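Side-chain contacts in molybdopterin-guanine dinucleotide biosynthesis protein A (MobA) (Archaeoglobus fulgidus, PDB 3NGW), which probably transfers a guanosine nucleotide from GTP to molybdopterin during biosynthesis of the molybdenum cofactor: residues M22-K27 / E190-M195; W31-Y36 / S56-E61; F43-R46 / Q50-K53; L101-K106 / R167-E172. All coordinates share one frame; numbering follows the deposited sequence.

Interaction 1: M22-K27 / E190-M195; sequences MLCGKK and EICSKM
C24 and C192 are joined covalently, SG to SG at 2.0 Å, and the two CB arms stand nearly perpendicular about the sulfur-sulfur bond (chi3 92°), the relaxed geometry of a disulfide. The half of the bridge that belongs to the helix is steered by chi1 of 72°, which places SG of C192 between its own backbone N and carbonyl carbon. Against the flank of this sulfur lies L23: its side chain starts off obliquely to the helix, yet its tip bends in until CD2 is 3.3 Å from C192 SG and 3.9 Å from C192 CB. On the helix side, the backbone N of S193 is 3.7 Å from C24 SG without a hydrogen bond, while the S193 hydroxyl bonds to the carbonyl of E189.

C24 occupies the first corner of a type I' turn running from L23 to K26. Two backbone bonds close the turn, L23 N to K26 O at 2.7 Å and K26 N to L23 O at 3.0 Å. A carboxylate oxygen of E189 takes the amide N of C24, and W31 packs on C192. This is a beta-hairpin with a two-residue type I' turn, stapled by a disulfide to the C-terminal helix 182-194, which also carries D184, a calcium ligand in a crystal structure of this protein, though it binds no calcium in this chain.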
loop_
_atom_site.group_PDB
_atom_site.type_symbol
_atom_site.label_atom_id
_atom_site.label_comp_id
_atom_site.label_asym_id
_atom_site.label_seq_id
_atom_site.Cartn_x
_atom_site.Cartn_y
_atom_site.Cartn_z
HETATM N N MSE A 22 0.972 -16.416 7.745
HETATM C CA MSE A 22 1.960 -17.308 7.142
HETATM C C MSE A 22 1.660 -17.622 5.689
HETATM O O MSE A 22 0.667 -18.275 5.381
HETATM C CB MSE A 22 2.028 -18.618 7.925
HETATM C CG MSE A 22 2.680 -18.481 9.278
HETATM SE SE MSE A 22 4.581 -18.169 9.116
HETATM C CE MSE A 22 5.147 -20.032 8.993
ATOM N N LEU A 23 2.528 -17.161 4.803
ATOM C CA LEU A 23 2.361 -17.404 3.385
ATOM C C LEU A 23 3.540 -18.248 2.931
ATOM O O LEU A 23 4.675 -17.777 2.926
ATOM C CB LEU A 23 2.361 -16.090 2.623
ATOM C CG LEU A 23 1.301 -15.894 1.544
ATOM C CD1 LEU A 23 1.833 -14.859 0.576
ATOM C CD2 LEU A 23 0.993 -17.191 0.813
ATOM N N CYS A 24 3.270 -19.493 2.559
ATOM C CA CYS A 24 4.317 -20.398 2.113
ATOM C C CYS A 24 5.454 -20.459 3.119
ATOM O O CYS A 24 6.623 -20.371 2.753
ATOM C CB CYS A 24 4.854 -19.972 0.743
ATOM S SG CYS A 24 4.000 -20.785 -0.653
ATOM N N GLY A 25 5.094 -20.603 4.392
ATOM C CA GLY A 25 6.085 -20.709 5.448
ATOM C C GLY A 25 6.808 -19.437 5.843
ATOM O O GLY A 25 7.776 -19.484 6.608
ATOM N N LYS A 26 6.349 -18.299 5.338
ATOM C CA LYS A 26 6.980 -17.020 5.657
ATOM C C LYS A 26 5.908 -15.988 6.003
ATOM O O LYS A 26 4.873 -15.925 5.353
ATOM C CB LYS A 26 7.801 -16.540 4.458
ATOM C CG LYS A 26 8.608 -15.274 4.702
ATOM C CD LYS A 26 8.996 -14.634 3.374
ATOM C CE LYS A 26 9.796 -15.584 2.500
ATOM N NZ LYS A 26 9.977 -15.058 1.120
ATOM N N LYS A 27 6.157 -15.190 7.034
ATOM C CA LYS A 27 5.206 -14.169 7.455
ATOM C C LYS A 27 4.998 -13.120 6.366
ATOM O O LYS A 27 5.893 -12.874 5.560
ATOM C CB LYS A 27 5.706 -13.490 8.728
ATOM C CG LYS A 27 5.778 -14.402 9.933
ATOM C CD LYS A 27 6.150 -13.610 11.181
ATOM C CE LYS A 27 6.196 -14.508 12.409
ATOM N NZ LYS A 27 6.499 -13.752 13.660
ATOM N N GLU A 190 -2.031 -21.423 -2.795
ATOM C CA GLU A 190 -1.876 -22.087 -4.090
ATOM C C GLU A 190 -0.987 -21.269 -5.018
ATOM O O GLU A 190 -0.174 -21.817 -5.755
ATOM C CB GLU A 190 -3.240 -22.292 -4.763
ATOM C CG GLU A 190 -4.357 -22.778 -3.843
ATOM C CD GLU A 190 -5.694 -22.979 -4.574
ATOM O OE1 GLU A 190 -6.020 -22.173 -5.482
ATOM O OE2 GLU A 190 -6.426 -23.937 -4.223
ATOM N N ILE A 191 -1.153 -19.953 -4.976
ATOM C CA ILE A 191 -0.376 -19.050 -5.814
ATOM C C ILE A 191 1.107 -19.077 -5.451
ATOM O O ILE A 191 1.953 -19.276 -6.324
ATOM C CB ILE A 191 -0.910 -17.598 -5.705
ATOM C CG1 ILE A 191 -2.323 -17.531 -6.290
ATOM C CG2 ILE A 191 0.009 -16.634 -6.433
ATOM C CD1 ILE A 191 -2.995 -16.193 -6.122
ATOM N N CYS A 192 1.430 -18.878 -4.174
ATOM C CA CYS A 192 2.827 -18.888 -3.755
ATOM C C CYS A 192 3.433 -20.278 -3.920
ATOM O O CYS A 192 4.652 -20.424 -3.928
ATOM C CB CYS A 192 2.975 -18.422 -2.299
ATOM S SG CYS A 192 2.394 -19.594 -1.031
ATOM N N SER A 193 2.584 -21.294 -4.056
ATOM C CA SER A 193 3.063 -22.664 -4.233
ATOM C C SER A 193 3.535 -22.892 -5.661
ATOM O O SER A 193 4.610 -23.448 -5.888
ATOM C CB SER A 193 1.963 -23.673 -3.903
ATOM O OG SER A 193 1.748 -23.754 -2.505
ATOM N N LYS A 194 2.725 -22.465 -6.622
ATOM C CA LYS A 194 3.074 -22.628 -8.025
ATOM C C LYS A 194 4.264 -21.747 -8.408
ATOM O O LYS A 194 4.926 -21.998 -9.413
ATOM C CB LYS A 194 1.865 -22.309 -8.915
ATOM C CG LYS A 194 2.140 -22.420 -10.413
ATOM C CD LYS A 194 0.850 -22.543 -11.215
ATOM C CE LYS A 194 0.136 -23.858 -10.904
ATOM N NZ LYS A 194 -1.119 -24.036 -11.693
HETATM N N MSE A 195 4.547 -20.725 -7.604
HETATM C CA MSE A 195 5.677 -19.847 -7.893
HETATM C C MSE A 195 6.996 -20.577 -7.652
HETATM O O MSE A 195 7.788 -20.182 -6.798
HETATM C CB MSE A 195 5.628 -18.588 -7.023
HETATM C CG MSE A 195 4.391 -17.725 -7.223
HETATM SE SE MSE A 195 4.568 -15.970 -6.380
HETATM C CE MSE A 195 4.555 -14.874 -7.984
#

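Interaction 2: W31-Y36 / S56-E61; sequences WVLEKY and SRYEAE
L33 sets one methyl, CD2, over a face of the Y58 ring, 3.6 Å from the ring centroid. The direction lies 19° off the ring normal, which meets the geometry of a CH-pi contact. The methyl is displaced toward the CB end of the ring, since its closest ring atom is Y58 CG at 3.4 Å. Leucine and tyrosine side chains cross at about a right angle, so a branch end rather than the length of the leucine does the touching. The other branch, CD1, reaches A60, at 4.3 Å from its CB.

Y58 CG lies anti to its own carbonyl carbon (chi1 -48°), which brings the ring under this methyl. The opposite face is backed by R57, whose CB stands 3.7 Å above the plane. At the far end R57 NH2 donates to Y58 OH over 2.9 Å, with an N-H...O angle of 152° and the hydroxyl tilted out of the guanidinium plane; the guanidinium also pairs through NH1 with E20. F43 of strand 40-44 touches both L33 and A60, continuing the apolar patch inward.

Between 31-36 and 56-61 themselves, only dispersion and CH-pi attraction act. A bond from Y58 OH to OE2 of E30 adds a polar tie one turn earlier on the same helix, and the two bonds at the phenol oxygen probably limit how far the ring can move under the methyl.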
loop_
_atom_site.group_PDB
_atom_site.type_symbol
_atom_site.label_atom_id
_atom_site.label_comp_id
_atom_site.label_asym_id
_atom_site.label_seq_id
_atom_site.Cartn_x
_atom_site.Cartn_y
_atom_site.Cartn_z
ATOM N N TRP A 31 7.564 -10.970 3.697
ATOM C CA TRP A 31 7.348 -10.984 2.261
ATOM C C TRP A 31 7.580 -9.598 1.664
ATOM O O TRP A 31 8.329 -9.455 0.701
ATOM C CB TRP A 31 5.922 -11.414 1.937
ATOM C CG TRP A 31 5.769 -12.862 1.630
ATOM C CD1 TRP A 31 5.715 -13.902 2.521
ATOM C CD2 TRP A 31 5.634 -13.442 0.327
ATOM N NE1 TRP A 31 5.552 -15.096 1.848
ATOM C CE2 TRP A 31 5.504 -14.841 0.504
ATOM C CE3 TRP A 31 5.618 -12.915 -0.973
ATOM C CZ2 TRP A 31 5.350 -15.718 -0.579
ATOM C CZ3 TRP A 31 5.464 -13.790 -2.051
ATOM C CH2 TRP A 31 5.337 -15.176 -1.844
ATOM N N VAL A 32 6.925 -8.582 2.229
ATOM C CA VAL A 32 7.058 -7.215 1.731
ATOM C C VAL A 32 8.411 -6.601 2.086
ATOM O O VAL A 32 8.920 -5.751 1.363
ATOM C CB VAL A 32 5.891 -6.303 2.238
ATOM C CG1 VAL A 32 4.564 -6.836 1.708
ATOM C CG2 VAL A 32 5.867 -6.246 3.760
ATOM N N LEU A 33 8.994 -7.047 3.192
ATOM C CA LEU A 33 10.300 -6.571 3.616
ATOM C C LEU A 33 11.285 -6.901 2.495
ATOM O O LEU A 33 11.972 -6.016 1.985
ATOM C CB LEU A 33 10.701 -7.271 4.915
ATOM C CG LEU A 33 11.023 -6.465 6.182
ATOM C CD1 LEU A 33 10.298 -5.144 6.203
ATOM C CD2 LEU A 33 10.647 -7.302 7.410
ATOM N N GLU A 34 11.328 -8.174 2.099
ATOM C CA GLU A 34 12.205 -8.642 1.019
ATOM C C GLU A 34 11.936 -7.956 -0.305
ATOM O O GLU A 34 12.855 -7.491 -0.971
ATOM C CB GLU A 34 12.015 -10.142 0.777
ATOM C CG GLU A 34 12.692 -11.052 1.754
ATOM C CD GLU A 34 12.338 -12.521 1.520
ATOM O OE1 GLU A 34 12.266 -12.946 0.345
ATOM O OE2 GLU A 34 12.153 -13.248 2.516
ATOM N N LYS A 35 10.663 -7.925 -0.683
ATOM C CA LYS A 35 10.232 -7.351 -1.956
ATOM C C LYS A 35 10.546 -5.865 -2.176
ATOM O O LYS A 35 10.871 -5.464 -3.291
ATOM C CB LYS A 35 8.725 -7.592 -2.137
ATOM C CG LYS A 35 8.139 -6.971 -3.398
ATOM C CD LYS A 35 6.622 -7.096 -3.467
ATOM C CE LYS A 35 6.158 -8.485 -3.874
ATOM N NZ LYS A 35 6.428 -9.484 -2.820
ATOM N N TYR A 36 10.478 -5.070 -1.113
ATOM C CA TYR A 36 10.692 -3.635 -1.211
ATOM C C TYR A 36 11.998 -3.117 -0.632
ATOM O O TYR A 36 12.249 -1.907 -0.659
ATOM C CB TYR A 36 9.523 -2.904 -0.533
ATOM C CG TYR A 36 8.164 -3.251 -1.109
ATOM C CD1 TYR A 36 7.820 -2.887 -2.416
ATOM C CD2 TYR A 36 7.242 -3.981 -0.364
ATOM C CE1 TYR A 36 6.585 -3.248 -2.967
ATOM C CE2 TYR A 36 6.012 -4.351 -0.901
ATOM C CZ TYR A 36 5.691 -3.984 -2.202
ATOM O OH TYR A 36 4.486 -4.374 -2.737
ATOM N N SER A 56 11.969 -3.673 16.391
ATOM C CA SER A 56 12.835 -4.459 17.253
ATOM C C SER A 56 12.999 -5.844 16.631
ATOM O O SER A 56 13.806 -6.647 17.084
ATOM C CB SER A 56 12.260 -4.559 18.675
ATOM O OG SER A 56 10.977 -5.162 18.681
ATOM N N ARG A 57 12.243 -6.114 15.571
ATOM C CA ARG A 57 12.335 -7.397 14.889
ATOM C C ARG A 57 13.126 -7.292 13.593
ATOM O O ARG A 57 13.899 -8.184 13.255
ATOM C CB ARG A 57 10.935 -7.948 14.579
ATOM C CG ARG A 57 10.322 -8.777 15.697
ATOM C CD ARG A 57 8.817 -8.969 15.523
ATOM N NE ARG A 57 8.469 -9.704 14.313
ATOM C CZ ARG A 57 7.225 -9.886 13.876
ATOM N NH1 ARG A 57 6.202 -9.380 14.554
ATOM N NH2 ARG A 57 7.002 -10.567 12.757
ATOM N N TYR A 58 12.940 -6.192 12.878
ATOM C CA TYR A 58 13.595 -5.998 11.594
ATOM C C TYR A 58 14.242 -4.626 11.473
ATOM O O TYR A 58 13.724 -3.639 11.987
ATOM C CB TYR A 58 12.561 -6.150 10.483
ATOM C CG TYR A 58 11.692 -7.374 10.624
ATOM C CD1 TYR A 58 12.210 -8.637 10.408
ATOM C CD2 TYR A 58 10.352 -7.269 10.975
ATOM C CE1 TYR A 58 11.416 -9.767 10.538
ATOM C CE2 TYR A 58 9.542 -8.401 11.108
ATOM C CZ TYR A 58 10.079 -9.641 10.888
ATOM O OH TYR A 58 9.315 -10.775 11.018
ATOM N N GLU A 59 15.374 -4.581 10.780
ATOM C CA GLU A 59 16.098 -3.348 10.547
ATOM C C GLU A 59 15.510 -2.714 9.286
ATOM O O GLU A 59 15.941 -3.025 8.170
ATOM C CB GLU A 59 17.567 -3.660 10.305
ATOM C CG GLU A 59 18.501 -2.480 10.397
ATOM C CD GLU A 59 19.057 -2.312 11.795
ATOM O OE1 GLU A 59 18.265 -1.972 12.706
ATOM O OE2 GLU A 59 20.281 -2.532 11.985
ATOM N N ALA A 60 14.512 -1.850 9.460
ATOM C CA ALA A 60 13.860 -1.164 8.343
ATOM C C ALA A 60 13.281 0.125 8.894
ATOM O O ALA A 60 13.259 0.322 10.100
ATOM C CB ALA A 60 12.750 -2.036 7.750
ATOM N N GLU A 61 12.823 1.003 8.016
ATOM C CA GLU A 61 12.260 2.274 8.441
ATOM C C GLU A 61 10.749 2.149 8.718
ATOM O O GLU A 61 9.951 2.038 7.790
ATOM C CB GLU A 61 12.534 3.314 7.345
ATOM C CG GLU A 61 11.996 4.719 7.603
ATOM C CD GLU A 61 13.061 5.692 8.100
ATOM O OE1 GLU A 61 13.672 5.415 9.152
ATOM O OE2 GLU A 61 13.278 6.732 7.440
#

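Interaction 3: F43-R46 / Q50-K53; sequences FVCR and QAEK
Q50 leaves its helix fully stretched, CG anti to the backbone N (chi1 174°) and the chain extended beyond it, which carries the amide across to C45 and R46. In R46, CG lies between its own N and carbonyl carbon, and the straight chain from CG to NE then brings the guanidinium back to the glutamine. Where the two meet, Q50 OE1 accepts the backbone N-H of R46 at 2.8 Å, a straight bond of 166° with the donor close to the extended C=O line. The amide lies over one face of the R46 guanidinium, Q50 CD 3.5 Å above its plane and nearer the rim than the centre, the two planes 37° apart.

R46 NH1 and Q50 NE2 are 3.2 Å apart, two donors not bonded to each other. Each has a backbone carbonyl instead, G8 for NH1 and, weakly, V7 for NE2, while R46 NH2 makes a salt bridge with E17. Alongside, C45 SG packs on A51, 3.6 Å from its CA, and C45 CB rests 3.7 Å from Q50 CG.

Replaced by an alanine, Q50 would probably leave the R46 N-H without this acceptor and open a gap beside the guanidinium.

In the beta-alpha-beta unit of strand 40-44, helix 48-55 and strand 62-63, one amide thus ties the strand's exit to the helix: its oxygen satisfies a backbone N-H beside a cationic group whose charge is met by E17.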
loop_
_atom_site.group_PDB
_atom_site.type_symbol
_atom_site.label_atom_id
_atom_site.label_comp_id
_atom_site.label_asym_id
_atom_site.label_seq_id
_atom_site.Cartn_x
_atom_site.Cartn_y
_atom_site.Cartn_z
ATOM N N PHE A 43 7.841 1.648 5.981
ATOM C CA PHE A 43 6.710 0.798 6.287
ATOM C C PHE A 43 5.853 1.576 7.269
ATOM O O PHE A 43 6.292 1.896 8.377
ATOM C CB PHE A 43 7.210 -0.509 6.883
ATOM C CG PHE A 43 8.007 -1.332 5.915
ATOM C CD1 PHE A 43 7.383 -2.267 5.092
ATOM C CD2 PHE A 43 9.375 -1.121 5.775
ATOM C CE1 PHE A 43 8.120 -2.987 4.133
ATOM C CE2 PHE A 43 10.120 -1.825 4.828
ATOM C CZ PHE A 43 9.493 -2.760 4.003
ATOM N N VAL A 44 4.636 1.899 6.839
ATOM C CA VAL A 44 3.713 2.681 7.648
ATOM C C VAL A 44 2.833 1.834 8.556
ATOM O O VAL A 44 1.949 1.110 8.095
ATOM C CB VAL A 44 2.814 3.549 6.753
ATOM C CG1 VAL A 44 2.002 4.516 7.617
ATOM C CG2 VAL A 44 3.671 4.301 5.747
ATOM N N CYS A 45 3.088 1.944 9.853
ATOM C CA CYS A 45 2.356 1.200 10.872
ATOM C C CYS A 45 1.128 1.961 11.337
ATOM O O CYS A 45 1.022 3.170 11.125
ATOM C CB CYS A 45 3.270 0.935 12.068
ATOM S SG CYS A 45 4.834 0.169 11.609
ATOM N N ARG A 46 0.206 1.260 11.987
ATOM C CA ARG A 46 -1.018 1.893 12.481
ATOM C C ARG A 46 -0.761 2.840 13.645
ATOM O O ARG A 46 -1.529 3.776 13.863
ATOM C CB ARG A 46 -2.030 0.829 12.893
ATOM C CG ARG A 46 -1.492 -0.154 13.882
ATOM C CD ARG A 46 -2.554 -1.119 14.315
ATOM N NE ARG A 46 -1.942 -2.177 15.097
ATOM C CZ ARG A 46 -1.509 -3.328 14.595
ATOM N NH1 ARG A 46 -1.635 -3.587 13.298
ATOM N NH2 ARG A 46 -0.916 -4.206 15.393
ATOM N N GLN A 50 3.113 -0.367 17.162
ATOM C CA GLN A 50 3.421 -1.372 16.158
ATOM C C GLN A 50 4.818 -1.129 15.573
ATOM O O GLN A 50 5.581 -2.066 15.351
ATOM C CB GLN A 50 2.368 -1.352 15.038
ATOM C CG GLN A 50 2.719 -2.275 13.876
ATOM C CD GLN A 50 1.633 -2.375 12.845
ATOM O OE1 GLN A 50 1.019 -1.376 12.479
ATOM N NE2 GLN A 50 1.395 -3.585 12.355
ATOM N N ALA A 51 5.149 0.134 15.325
ATOM C CA ALA A 51 6.456 0.483 14.780
ATOM C C ALA A 51 7.538 -0.004 15.727
ATOM O O ALA A 51 8.570 -0.511 15.292
ATOM C CB ALA A 51 6.566 1.996 14.593
ATOM N N GLU A 52 7.315 0.150 17.027
ATOM C CA GLU A 52 8.306 -0.304 17.994
ATOM C C GLU A 52 8.442 -1.823 17.975
ATOM O O GLU A 52 9.555 -2.345 18.017
ATOM C CB GLU A 52 7.951 0.160 19.410
ATOM C CG GLU A 52 8.334 1.593 19.733
ATOM C CD GLU A 52 8.041 1.945 21.183
ATOM O OE1 GLU A 52 8.569 1.244 22.078
ATOM O OE2 GLU A 52 7.287 2.914 21.436
ATOM N N LYS A 53 7.322 -2.536 17.906
ATOM C CA LYS A 53 7.390 -3.994 17.884
ATOM C C LYS A 53 8.035 -4.505 16.600
ATOM O O LYS A 53 8.843 -5.427 16.632
ATOM C CB LYS A 53 6.000 -4.606 18.070
ATOM C CG LYS A 53 5.416 -4.328 19.454
ATOM C CD LYS A 53 3.936 -4.704 19.572
ATOM C CE LYS A 53 3.386 -4.337 20.952
ATOM N NZ LYS A 53 1.921 -4.574 21.115
#

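Interaction 4: L101-K106 / R167-E172; sequences LEHLYK and RKFDKE
F169 CE2 lies over one face of the H103 imidazole. The two planes are 39° apart with centroids 4.5 Å from each other, an oblique pairing. F169 CZ lies 3.5 Å from H103 ND1, and F169 CE2 is 3.6 Å from H103 CB; the still closer carbon approach between the rings is doubtful. A face of F169 also carries the aliphatic part of its neighbour K168, with CG 3.6 Å above the plane.

H103 has CG anti to its N (chi1 -177°), which projects the imidazole off helix 98-111 toward the 167-172 loop. This helix packs on the mixed sheet of a GT-A-type alpha/beta fold, L101 touching V87 and L104 touching L116 and P118. H103 also meets Y161 of strand 158-162, whose OH bonds to its NE2.

With an alanine in place of H103, F169 would probably lose the surface it rests on, and Y161 OH would probably lose a bonding partner. F169 also touches E99 and V100 about one turn earlier on the helix, and the next residue, D170, packs on V100 while its OD1 bonds to S175.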
loop_
_atom_site.group_PDB
_atom_site.type_symbol
_atom_site.label_atom_id
_atom_site.label_comp_id
_atom_site.label_asym_id
_atom_site.label_seq_id
_atom_site.Cartn_x
_atom_site.Cartn_y
_atom_site.Cartn_z
ATOM N N LEU A 101 4.953 -1.308 -9.998
ATOM C CA LEU A 101 5.161 -0.125 -9.165
ATOM C C LEU A 101 6.043 0.897 -9.856
ATOM O O LEU A 101 5.722 2.086 -9.898
ATOM C CB LEU A 101 5.781 -0.519 -7.820
ATOM C CG LEU A 101 4.795 -1.029 -6.759
ATOM C CD1 LEU A 101 5.548 -1.572 -5.563
ATOM C CD2 LEU A 101 3.877 0.111 -6.335
ATOM N N GLU A 102 7.162 0.428 -10.394
ATOM C CA GLU A 102 8.094 1.304 -11.086
ATOM C C GLU A 102 7.335 2.090 -12.163
ATOM O O GLU A 102 7.489 3.304 -12.292
ATOM C CB GLU A 102 9.216 0.471 -11.715
ATOM C CG GLU A 102 10.575 1.147 -11.671
ATOM C CD GLU A 102 11.526 0.516 -10.664
ATOM O OE1 GLU A 102 12.343 1.262 -10.072
ATOM O OE2 GLU A 102 11.473 -0.725 -10.478
ATOM N N HIS A 103 6.498 1.396 -12.923
ATOM C CA HIS A 103 5.724 2.051 -13.968
ATOM C C HIS A 103 4.802 3.121 -13.378
ATOM O O HIS A 103 4.807 4.268 -13.824
ATOM C CB HIS A 103 4.900 1.018 -14.737
ATOM C CG HIS A 103 4.124 1.593 -15.879
ATOM N ND1 HIS A 103 4.726 2.202 -16.962
ATOM C CD2 HIS A 103 2.790 1.663 -16.105
ATOM C CE1 HIS A 103 3.798 2.622 -17.800
ATOM N NE2 HIS A 103 2.613 2.307 -17.304
ATOM N N LEU A 104 4.018 2.745 -12.366
ATOM C CA LEU A 104 3.095 3.676 -11.726
ATOM C C LEU A 104 3.777 4.955 -11.249
ATOM O O LEU A 104 3.255 6.052 -11.458
ATOM C CB LEU A 104 2.385 2.992 -10.549
ATOM C CG LEU A 104 1.381 1.897 -10.931
ATOM C CD1 LEU A 104 0.758 1.279 -9.687
ATOM C CD2 LEU A 104 0.297 2.504 -11.829
ATOM N N TYR A 105 4.941 4.815 -10.618
ATOM C CA TYR A 105 5.690 5.961 -10.106
ATOM C C TYR A 105 6.138 6.889 -11.223
ATOM O O TYR A 105 5.908 8.101 -11.180
ATOM C CB TYR A 105 6.926 5.498 -9.342
ATOM C CG TYR A 105 7.567 6.596 -8.535
ATOM C CD1 TYR A 105 6.944 7.093 -7.396
ATOM C CD2 TYR A 105 8.793 7.145 -8.911
ATOM C CE1 TYR A 105 7.523 8.111 -6.647
ATOM C CE2 TYR A 105 9.387 8.171 -8.167
ATOM C CZ TYR A 105 8.743 8.648 -7.033
ATOM O OH TYR A 105 9.303 9.659 -6.279
ATOM N N LYS A 106 6.791 6.309 -12.222
ATOM C CA LYS A 106 7.290 7.069 -13.361
ATOM C C LYS A 106 6.137 7.796 -14.043
ATOM O O LYS A 106 6.190 9.008 -14.244
ATOM C CB LYS A 106 7.977 6.123 -14.353
ATOM C CG LYS A 106 8.721 6.824 -15.471
ATOM C CD LYS A 106 9.227 5.825 -16.508
ATOM C CE LYS A 106 8.068 5.197 -17.290
ATOM N NZ LYS A 106 8.538 4.279 -18.374
ATOM N N ARG A 167 -0.870 -4.959 -17.812
ATOM C CA ARG A 167 -0.660 -6.383 -18.085
ATOM C C ARG A 167 0.693 -6.687 -18.733
ATOM O O ARG A 167 1.187 -7.817 -18.662
ATOM C CB ARG A 167 -1.789 -6.939 -18.958
ATOM C CG ARG A 167 -3.104 -7.155 -18.220
ATOM C CD ARG A 167 -4.134 -7.824 -19.116
ATOM N NE ARG A 167 -5.404 -8.087 -18.434
ATOM C CZ ARG A 167 -5.582 -9.011 -17.492
ATOM N NH1 ARG A 167 -4.569 -9.775 -17.104
ATOM N NH2 ARG A 167 -6.780 -9.179 -16.944
ATOM N N LYS A 168 1.289 -5.679 -19.363
ATOM C CA LYS A 168 2.589 -5.851 -19.999
ATOM C C LYS A 168 3.667 -6.039 -18.929
ATOM O O LYS A 168 4.771 -6.504 -19.215
ATOM C CB LYS A 168 2.918 -4.637 -20.879
ATOM C CG LYS A 168 2.701 -3.296 -20.191
ATOM C CD LYS A 168 3.028 -2.111 -21.096
ATOM C CE LYS A 168 4.511 -2.057 -21.437
ATOM N NZ LYS A 168 4.899 -0.775 -22.106
ATOM N N PHE A 169 3.330 -5.687 -17.694
ATOM C CA PHE A 169 4.258 -5.811 -16.578
ATOM C C PHE A 169 3.803 -6.935 -15.672
ATOM O O PHE A 169 4.602 -7.503 -14.933
ATOM C CB PHE A 169 4.295 -4.512 -15.780
ATOM C CG PHE A 169 4.662 -3.308 -16.594
ATOM C CD1 PHE A 169 5.935 -3.188 -17.150
ATOM C CD2 PHE A 169 3.744 -2.279 -16.788
ATOM C CE1 PHE A 169 6.291 -2.055 -17.885
ATOM C CE2 PHE A 169 4.086 -1.144 -17.521
ATOM C CZ PHE A 169 5.363 -1.028 -18.071
ATOM N N ASP A 170 2.510 -7.243 -15.734
ATOM C CA ASP A 170 1.923 -8.298 -14.919
ATOM C C ASP A 170 0.831 -9.028 -15.695
ATOM O O ASP A 170 -0.319 -8.590 -15.723
ATOM C CB ASP A 170 1.342 -7.699 -13.636
ATOM C CG ASP A 170 0.881 -8.755 -12.656
ATOM O OD1 ASP A 170 0.469 -8.382 -11.542
ATOM O OD2 ASP A 170 0.930 -9.956 -12.994
ATOM N N LYS A 171 1.208 -10.140 -16.323
ATOM C CA LYS A 171 0.299 -10.962 -17.130
ATOM C C LYS A 171 -1.090 -11.190 -16.544
ATOM O O LYS A 171 -2.096 -10.887 -17.185
ATOM C CB LYS A 171 0.939 -12.329 -17.407
ATOM C CG LYS A 171 1.798 -12.412 -18.672
ATOM C CD LYS A 171 0.977 -12.820 -19.905
ATOM C CE LYS A 171 0.435 -14.253 -19.797
ATOM N NZ LYS A 171 -0.315 -14.685 -21.015
ATOM N N GLU A 172 -1.139 -11.739 -15.336
ATOM C CA GLU A 172 -2.410 -12.034 -14.684
ATOM C C GLU A 172 -2.836 -10.977 -13.666
ATOM O O GLU A 172 -3.796 -11.178 -12.917
ATOM C CB GLU A 172 -2.322 -13.396 -13.999
ATOM C CG GLU A 172 -1.804 -14.502 -14.904
ATOM C CD GLU A 172 -1.312 -15.717 -14.132
ATOM O OE1 GLU A 172 -0.852 -16.686 -14.778
ATOM O OE2 GLU A 172 -1.377 -15.708 -12.881
#

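Interactions 2 and 3 are neighbours, their centres about 11 Å apart; F43 of strand 40-44 links them, pairing its backbone with E61 and packing on V32. Interaction 1 has its centre about 18 Å from that of interaction 2 and touches it through L23 O to W31 NE1 and the K26-E34 salt bridge. Interaction 4 stands apart, its centre about 27 Å from that of interaction 3 and across the chain's centre, though Y36 still packs on L101. Along the sequence, 43-46/50-53 falls within the span bridged by 31-36/56-61, and the disulfide of interaction 1 encloses all three others. The C-terminal helix is thereby tied covalently back to the N-terminal half of the alpha/beta domain.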